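Local structure of DUF1955 domain-containing protein (Sulfolobus tokodaii, 1WY6) at residues L98-E111 with A130-D143. The protein is of unknown function, an archaeal helical repeat protein whose build, like that of other helical repeats, may suit it to binding partner proteins. Numbering follows the deposited sequence.
Sequences LDILVIQGKRDKLE and AIANALRRVGDERD
In this helical repeat protein, helix 125-137 packs against the helical hairpin of 92-103 and 107-117: residues 130-137 run nearly parallel to 98-103, at 17° and 9.7 Å between axes, and roughly antiparallel to 107-111, at 152°. A134, pointing across, is short enough to suit its spot between L98 CD2 and V102 CG2; L98 CD1 touches A130 CB. Beta-branched V102 and V138 put methyls close to the backbone, their CG1 atoms 4.1 Å apart. L110 brings its CD1 to V138 CG1, 3.6 Å away, while its CB meets L135 CD2. On the exposed side R137, bent at chi3, folds its guanidinium back over V102, so that V102 CG1 sits 3.5 Å above the centre of one face; D99 OD1 stands at the edge of the same group in a long salt bridge to NH1. On the other flank R107 holds CG anti to the backbone N (chi1 172°) and runs extended past V138 to G139, whose positive phi ends the helix in a Schellman motif. R107, E111 and D140 form a salt-bridge network: E111 OE1 lies 2.9 Å from R107 NE, D140 OD2 a long 3.8 Å from R107 NH2, both well out of the guanidinium plane, so charge alone binds them. E111 OE1 and D140 OD2, two acceptors, are 3.4 Å apart, a closeness the arginine probably eases. A leucine in place of R107 would probably leave these carboxylates close together without their shared positive charge, though R115 still serves E111. D140 also caps the next helix, its OD1 accepting from D143 N at 3.0 Å, from above the carboxylate plane.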
ATOM      1  N   LEU A  98       3.975   3.867   0.152  1.00 14.18           N
ATOM      2  CA  LEU A  98       5.069   4.247  -0.731  1.00 14.25           C
ATOM      3  C   LEU A  98       6.142   4.989   0.068  1.00 14.37           C
ATOM      4  O   LEU A  98       7.323   4.662  -0.026  1.00 16.28           O
ATOM      5  CB  LEU A  98       4.561   5.150  -1.861  1.00 13.88           C
ATOM      6  CG  LEU A  98       3.862   4.493  -3.057  1.00 12.79           C
ATOM      7  CD1 LEU A  98       3.214   5.559  -3.927  1.00 14.48           C
ATOM      8  CD2 LEU A  98       4.877   3.684  -3.859  1.00 14.89           C
ATOM      9  N   ASP A  99       5.724   5.984   0.852  1.00 13.29           N
ATOM     10  CA  ASP A  99       6.658   6.766   1.650  1.00 16.48           C
ATOM     11  C   ASP A  99       7.425   5.870   2.604  1.00 17.62           C
ATOM     12  O   ASP A  99       8.635   6.032   2.768  1.00 17.46           O
ATOM     13  CB  ASP A  99       5.929   7.871   2.435  1.00 17.25           C
ATOM     14  CG  ASP A  99       5.272   8.906   1.523  1.00 19.04           C
ATOM     15  OD1 ASP A  99       5.689   9.029   0.351  1.00 21.56           O
ATOM     16  OD2 ASP A  99       4.341   9.609   1.974  1.00 21.77           O
ATOM     17  N   ILE A 100       6.729   4.922   3.230  1.00  8.99           N
ATOM     18  CA  ILE A 100       7.387   3.997   4.150  1.00  8.99           C
ATOM     19  C   ILE A 100       8.359   3.082   3.403  1.00  8.99           C
ATOM     20  O   ILE A 100       9.442   2.783   3.904  1.00 18.44           O
ATOM     21  CB  ILE A 100       6.353   3.153   4.924  1.00  8.99           C
ATOM     22  CG1 ILE A 100       5.598   4.056   5.909  1.00  8.99           C
ATOM     23  CG2 ILE A 100       7.042   2.034   5.668  1.00  8.99           C
ATOM     24  CD1 ILE A 100       4.342   3.434   6.475  1.00  8.99           C
ATOM     25  N   LEU A 101       7.982   2.639   2.205  1.00 17.26           N
ATOM     26  CA  LEU A 101       8.875   1.784   1.425  1.00 15.26           C
ATOM     27  C   LEU A 101      10.166   2.538   1.106  1.00 16.12           C
ATOM     28  O   LEU A 101      11.251   1.978   1.197  1.00 14.19           O
ATOM     29  CB  LEU A 101       8.207   1.327   0.126  1.00 14.29           C
ATOM     30  CG  LEU A 101       7.062   0.319   0.265  1.00 14.86           C
ATOM     31  CD1 LEU A 101       6.505  -0.018  -1.098  1.00 13.56           C
ATOM     32  CD2 LEU A 101       7.559  -0.936   0.967  1.00 12.83           C
ATOM     33  N   VAL A 102      10.047   3.814   0.744  1.00 17.08           N
ATOM     34  CA  VAL A 102      11.225   4.624   0.438  1.00 18.04           C
ATOM     35  C   VAL A 102      12.113   4.746   1.674  1.00 21.66           C
ATOM     36  O   VAL A 102      13.333   4.572   1.605  1.00 24.27           O
ATOM     37  CB  VAL A 102      10.834   6.058  -0.005  1.00 17.83           C
ATOM     38  CG1 VAL A 102      12.094   6.861  -0.309  1.00 24.18           C
ATOM     39  CG2 VAL A 102       9.935   6.012  -1.239  1.00 15.83           C
ATOM     40  N   ILE A 103      11.480   5.042   2.805  1.00  8.99           N
ATOM     41  CA  ILE A 103      12.159   5.228   4.080  1.00  8.99           C
ATOM     42  C   ILE A 103      12.800   3.947   4.600  1.00  8.99           C
ATOM     43  O   ILE A 103      13.756   3.988   5.379  1.00 26.83           O
ATOM     44  CB  ILE A 103      11.162   5.772   5.126  1.00  8.99           C
ATOM     45  CG1 ILE A 103      10.670   7.148   4.687  1.00  8.99           C
ATOM     46  CG2 ILE A 103      11.807   5.860   6.488  1.00  8.99           C
ATOM     47  CD1 ILE A 103       9.608   7.743   5.627  1.00  8.99           C
ATOM     48  N   GLN A 104      12.260   2.810   4.179  1.00 23.46           N
ATOM     49  CA  GLN A 104      12.797   1.520   4.581  1.00 21.66           C
ATOM     50  C   GLN A 104      13.922   1.162   3.617  1.00 22.53           C
ATOM     51  O   GLN A 104      14.662   0.206   3.832  1.00 18.96           O
ATOM     52  CB  GLN A 104      11.705   0.452   4.532  1.00 22.49           C
ATOM     53  CG  GLN A 104      10.727   0.503   5.695  1.00 19.32           C
ATOM     54  CD  GLN A 104       9.570  -0.467   5.525  1.00 23.57           C
ATOM     55  OE1 GLN A 104       8.802  -0.706   6.455  1.00 24.57           O
ATOM     56  NE2 GLN A 104       9.433  -1.021   4.326  1.00 27.26           N
ATOM     57  N   GLY A 105      14.041   1.953   2.555  1.00 21.49           N
ATOM     58  CA  GLY A 105      15.066   1.717   1.559  1.00 20.43           C
ATOM     59  C   GLY A 105      14.785   0.471   0.742  1.00 20.90           C
ATOM     60  O   GLY A 105      15.715  -0.169   0.241  1.00 16.39           O
ATOM     61  N   LYS A 106      13.506   0.123   0.603  1.00 19.15           N
ATOM     62  CA  LYS A 106      13.123  -1.058  -0.164  1.00 19.82           C
ATOM     63  C   LYS A 106      12.983  -0.734  -1.644  1.00 18.88           C
ATOM     64  O   LYS A 106      11.895  -0.800  -2.223  1.00 17.08           O
ATOM     65  CB  LYS A 106      11.823  -1.651   0.385  1.00 19.94           C
ATOM     66  CG  LYS A 106      11.999  -2.310   1.744  1.00 20.58           C
ATOM     67  CD  LYS A 106      10.708  -2.917   2.260  1.00 18.83           C
ATOM     68  CE  LYS A 106      10.919  -3.526   3.648  1.00 18.71           C
ATOM     69  NZ  LYS A 106      11.833  -4.693   3.630  1.00 20.33           N
ATOM     70  N   ARG A 107      14.115  -0.380  -2.234  1.00 19.46           N
ATOM     71  CA  ARG A 107      14.222  -0.025  -3.641  1.00 20.86           C
ATOM     72  C   ARG A 107      13.771  -1.187  -4.508  1.00 19.84           C
ATOM     73  O   ARG A 107      13.170  -0.993  -5.564  1.00 19.37           O
ATOM     74  CB  ARG A 107      15.677   0.329  -3.957  1.00 20.03           C
ATOM     75  CG  ARG A 107      15.998   0.540  -5.433  1.00 26.91           C
ATOM     76  CD  ARG A 107      17.474   0.897  -5.586  1.00 31.12           C
ATOM     77  NE  ARG A 107      17.892   1.094  -6.972  1.00 33.21           N
ATOM     78  CZ  ARG A 107      17.386   2.016  -7.783  1.00 41.05           C
ATOM     79  NH1 ARG A 107      16.431   2.828  -7.347  1.00 49.47           N
ATOM     80  NH2 ARG A 107      17.849   2.140  -9.020  1.00 39.19           N
ATOM     81  N   ASP A 108      14.071  -2.395  -4.044  1.00 20.84           N
ATOM     82  CA  ASP A 108      13.708  -3.615  -4.753  1.00 23.29           C
ATOM     83  C   ASP A 108      12.201  -3.719  -4.958  1.00 21.26           C
ATOM     84  O   ASP A 108      11.747  -4.006  -6.057  1.00 23.22           O
ATOM     85  CB  ASP A 108      14.231  -4.841  -3.983  1.00 24.00           C
ATOM     86  CG  ASP A 108      13.642  -4.960  -2.581  1.00 27.89           C
ATOM     87  OD1 ASP A 108      13.389  -3.920  -1.939  1.00 31.89           O
ATOM     88  OD2 ASP A 108      13.453  -6.102  -2.111  1.00 35.17           O
ATOM     89  N   LYS A 109      11.431  -3.484  -3.898  1.00 19.94           N
ATOM     90  CA  LYS A 109       9.971  -3.552  -3.974  1.00 17.29           C
ATOM     91  C   LYS A 109       9.429  -2.471  -4.914  1.00 14.88           C
ATOM     92  O   LYS A 109       8.578  -2.743  -5.758  1.00 12.64           O
ATOM     93  CB  LYS A 109       9.367  -3.405  -2.572  1.00 15.46           C
ATOM     94  CG  LYS A 109       9.820  -4.493  -1.586  1.00 20.01           C
ATOM     95  CD  LYS A 109       9.384  -5.882  -2.062  1.00 22.30           C
ATOM     96  CE  LYS A 109      10.092  -7.005  -1.315  1.00 30.96           C
ATOM     97  NZ  LYS A 109       9.766  -7.032   0.130  1.00 34.13           N
ATOM     98  N   LEU A 110       9.932  -1.248  -4.777  1.00 14.41           N
ATOM     99  CA  LEU A 110       9.506  -0.142  -5.642  1.00 14.52           C
ATOM    100  C   LEU A 110       9.784  -0.427  -7.125  1.00 13.14           C
ATOM    101  O   LEU A 110       8.978  -0.068  -7.989  1.00 15.90           O
ATOM    102  CB  LEU A 110      10.208   1.157  -5.221  1.00 14.49           C
ATOM    103  CG  LEU A 110       9.815   1.680  -3.836  1.00 12.17           C
ATOM    104  CD1 LEU A 110      10.724   2.831  -3.427  1.00 12.22           C
ATOM    105  CD2 LEU A 110       8.349   2.119  -3.864  1.00 18.01           C
ATOM    106  N   GLU A 111      10.918  -1.065  -7.420  1.00 14.65           N
ATOM    107  CA  GLU A 111      11.263  -1.394  -8.811  1.00 17.04           C
ATOM    108  C   GLU A 111      10.342  -2.474  -9.371  1.00 15.34           C
ATOM    109  O   GLU A 111       9.952  -2.426 -10.540  1.00 14.28           O
ATOM    110  CB  GLU A 111      12.711  -1.868  -8.921  1.00 17.66           C
ATOM    111  CG  GLU A 111      13.726  -0.816  -8.546  1.00 23.03           C
ATOM    112  CD  GLU A 111      15.099  -1.134  -9.102  1.00 26.15           C
ATOM    113  OE1 GLU A 111      16.084  -0.506  -8.654  1.00 31.20           O
ATOM    114  OE2 GLU A 111      15.188  -2.010  -9.997  1.00 31.85           O
ATOM    115  N   ALA A 130       3.018   8.615  -9.091  1.00 14.87           N
ATOM    116  CA  ALA A 130       3.306   8.285  -7.703  1.00 15.62           C
ATOM    117  C   ALA A 130       4.533   7.372  -7.616  1.00 13.57           C
ATOM    118  O   ALA A 130       5.484   7.688  -6.910  1.00 14.32           O
ATOM    119  CB  ALA A 130       2.088   7.614  -7.050  1.00 17.22           C
ATOM    120  N   ILE A 131       4.517   6.260  -8.345  1.00 14.39           N
ATOM    121  CA  ILE A 131       5.642   5.317  -8.340  1.00 14.82           C
ATOM    122  C   ILE A 131       6.930   5.918  -8.917  1.00 14.99           C
ATOM    123  O   ILE A 131       8.027   5.659  -8.413  1.00 13.05           O
ATOM    124  CB  ILE A 131       5.308   4.007  -9.125  1.00 15.08           C
ATOM    125  CG1 ILE A 131       4.279   3.167  -8.361  1.00 20.98           C
ATOM    126  CG2 ILE A 131       6.566   3.161  -9.304  1.00 17.43           C
ATOM    127  CD1 ILE A 131       2.879   3.698  -8.392  1.00 28.26           C
ATOM    128  N   ALA A 132       6.797   6.714  -9.974  1.00 14.28           N
ATOM    129  CA  ALA A 132       7.953   7.349 -10.601  1.00 13.37           C
ATOM    130  C   ALA A 132       8.709   8.211  -9.597  1.00 14.37           C
ATOM    131  O   ALA A 132       9.930   8.117  -9.464  1.00  9.72           O
ATOM    132  CB  ALA A 132       7.500   8.211 -11.782  1.00 13.80           C
ATOM    133  N   ASN A 133       7.965   9.059  -8.898  1.00 14.03           N
ATOM    134  CA  ASN A 133       8.547   9.947  -7.914  1.00 14.84           C
ATOM    135  C   ASN A 133       9.097   9.199  -6.693  1.00 15.28           C
ATOM    136  O   ASN A 133      10.081   9.630  -6.091  1.00 15.44           O
ATOM    137  CB  ASN A 133       7.507  11.004  -7.521  1.00 17.31           C
ATOM    138  CG  ASN A 133       7.269  12.025  -8.637  1.00 13.96           C
ATOM    139  OD1 ASN A 133       6.319  12.804  -8.598  1.00 19.34           O
ATOM    140  ND2 ASN A 133       8.145  12.023  -9.631  1.00 18.46           N
ATOM    141  N   ALA A 134       8.479   8.075  -6.331  1.00 13.15           N
ATOM    142  CA  ALA A 134       8.981   7.291  -5.206  1.00 13.19           C
ATOM    143  C   ALA A 134      10.296   6.642  -5.666  1.00 13.14           C
ATOM    144  O   ALA A 134      11.281   6.592  -4.925  1.00 14.61           O
ATOM    145  CB  ALA A 134       7.975   6.217  -4.810  1.00 14.00           C
ATOM    146  N   LEU A 135      10.304   6.150  -6.901  1.00 14.93           N
ATOM    147  CA  LEU A 135      11.498   5.519  -7.442  1.00 17.47           C
ATOM    148  C   LEU A 135      12.664   6.502  -7.478  1.00 20.08           C
ATOM    149  O   LEU A 135      13.771   6.179  -7.058  1.00 18.87           O
ATOM    150  CB  LEU A 135      11.224   4.979  -8.854  1.00 19.94           C
ATOM    151  CG  LEU A 135      10.433   3.666  -8.912  1.00 14.94           C
ATOM    152  CD1 LEU A 135       9.955   3.397 -10.336  1.00 18.17           C
ATOM    153  CD2 LEU A 135      11.315   2.516  -8.403  1.00 12.66           C
ATOM    154  N   ARG A 136      12.411   7.707  -7.973  1.00 19.19           N
ATOM    155  CA  ARG A 136      13.460   8.705  -8.059  1.00 21.89           C
ATOM    156  C   ARG A 136      14.040   8.936  -6.661  1.00 22.40           C
ATOM    157  O   ARG A 136      15.229   9.236  -6.516  1.00 20.95           O
ATOM    158  CB  ARG A 136      12.895   9.996  -8.659  1.00 23.94           C
ATOM    159  CG  ARG A 136      13.933  10.907  -9.272  1.00 31.37           C
ATOM    160  CD  ARG A 136      13.277  11.920 -10.193  1.00 35.55           C
ATOM    161  NE  ARG A 136      12.941  11.340 -11.492  1.00 45.16           N
ATOM    162  CZ  ARG A 136      11.913  11.721 -12.245  1.00 49.69           C
ATOM    163  NH1 ARG A 136      11.694  11.140 -13.415  1.00 51.14           N
ATOM    164  NH2 ARG A 136      11.089  12.666 -11.822  1.00 52.32           N
ATOM    165  N   ARG A 137      13.207   8.766  -5.633  1.00 22.96           N
ATOM    166  CA  ARG A 137      13.646   8.942  -4.249  1.00 24.11           C
ATOM    167  C   ARG A 137      14.587   7.830  -3.774  1.00 23.48           C
ATOM    168  O   ARG A 137      15.277   7.997  -2.772  1.00 23.09           O
ATOM    169  CB  ARG A 137      12.444   9.024  -3.295  1.00 24.78           C
ATOM    170  CG  ARG A 137      11.661  10.335  -3.345  1.00 29.32           C
ATOM    171  CD  ARG A 137      10.598  10.379  -2.246  1.00 34.75           C
ATOM    172  NE  ARG A 137      11.191  10.339  -0.906  1.00 38.37           N
ATOM    173  CZ  ARG A 137      10.527  10.039   0.211  1.00 36.93           C
ATOM    174  NH1 ARG A 137       9.230   9.746   0.163  1.00 33.72           N
ATOM    175  NH2 ARG A 137      11.163  10.024   1.380  1.00 26.57           N
ATOM    176  N   VAL A 138      14.606   6.696  -4.474  1.00 21.93           N
ATOM    177  CA  VAL A 138      15.503   5.599  -4.100  1.00 20.88           C
ATOM    178  C   VAL A 138      16.690   5.477  -5.060  1.00 21.41           C
ATOM    179  O   VAL A 138      17.457   4.510  -5.001  1.00 21.31           O
ATOM    180  CB  VAL A 138      14.773   4.215  -4.008  1.00 19.33           C
ATOM    181  CG1 VAL A 138      13.960   4.138  -2.720  1.00 20.34           C
ATOM    182  CG2 VAL A 138      13.874   4.000  -5.205  1.00 13.37           C
ATOM    183  N   GLY A 139      16.838   6.461  -5.943  1.00 21.04           N
ATOM    184  CA  GLY A 139      17.950   6.460  -6.880  1.00 22.98           C
ATOM    185  C   GLY A 139      17.725   5.811  -8.233  1.00 23.63           C
ATOM    186  O   GLY A 139      18.681   5.621  -8.995  1.00 25.46           O
ATOM    187  N   ASP A 140      16.475   5.483  -8.546  1.00 22.63           N
ATOM    188  CA  ASP A 140      16.150   4.845  -9.817  1.00 23.41           C
ATOM    189  C   ASP A 140      15.589   5.841 -10.838  1.00 24.86           C
ATOM    190  O   ASP A 140      14.394   5.808 -11.155  1.00 19.25           O
ATOM    191  CB  ASP A 140      15.128   3.727  -9.601  1.00 24.41           C
ATOM    192  CG  ASP A 140      14.947   2.856 -10.829  1.00 26.52           C
ATOM    193  OD1 ASP A 140      15.310   3.300 -11.937  1.00 33.77           O
ATOM    194  OD2 ASP A 140      14.433   1.727 -10.685  1.00 31.99           O
ATOM    195  N   GLU A 141      16.454   6.710 -11.353  1.00 28.59           N
ATOM    196  CA  GLU A 141      16.049   7.711 -12.340  1.00 31.05           C
ATOM    197  C   GLU A 141      15.588   7.116 -13.667  1.00 29.39           C
ATOM    198  O   GLU A 141      14.638   7.617 -14.272  1.00 28.29           O
ATOM    199  CB  GLU A 141      17.189   8.703 -12.602  1.00 32.04           C
ATOM    200  CG  GLU A 141      17.242   9.873 -11.624  1.00 39.76           C
ATOM    201  CD  GLU A 141      17.656   9.460 -10.224  1.00 41.93           C
ATOM    202  OE1 GLU A 141      17.556  10.298  -9.302  1.00 35.98           O
ATOM    203  OE2 GLU A 141      18.085   8.300 -10.046  1.00 52.59           O
ATOM    204  N   ARG A 142      16.251   6.053 -14.117  1.00 29.69           N
ATOM    205  CA  ARG A 142      15.895   5.404 -15.378  1.00 31.04           C
ATOM    206  C   ARG A 142      14.442   4.961 -15.430  1.00 28.16           C
ATOM    207  O   ARG A 142      13.720   5.289 -16.370  1.00 27.87           O
ATOM    208  CB  ARG A 142      16.789   4.189 -15.633  1.00 32.91           C
ATOM    209  CG  ARG A 142      18.230   4.534 -15.928  1.00 42.78           C
ATOM    210  CD  ARG A 142      18.990   3.336 -16.486  1.00 54.02           C
ATOM    211  NE  ARG A 142      20.356   3.690 -16.860  1.00 60.27           N
ATOM    212  CZ  ARG A 142      20.669   4.640 -17.740  1.00 62.86           C
ATOM    213  NH1 ARG A 142      19.712   5.335 -18.342  1.00 64.10           N
ATOM    214  NH2 ARG A 142      21.942   4.899 -18.017  1.00 64.55           N
ATOM    215  N   ASP A 143      14.009   4.202 -14.429  1.00 25.78           N
ATOM    216  CA  ASP A 143      12.628   3.738 -14.407  1.00 25.25           C
ATOM    217  C   ASP A 143      11.706   4.891 -14.061  1.00 23.21           C
ATOM    218  O   ASP A 143      10.600   4.988 -14.580  1.00 24.07           O
ATOM    219  CB  ASP A 143      12.455   2.598 -13.401  1.00 25.95           C
ATOM    220  CG  ASP A 143      13.194   1.338 -13.818  1.00 29.44           C
ATOM    221  OD1 ASP A 143      13.120   0.985 -15.015  1.00 35.11           O
ATOM    222  OD2 ASP A 143      13.833   0.697 -12.955  1.00 25.25           O
TER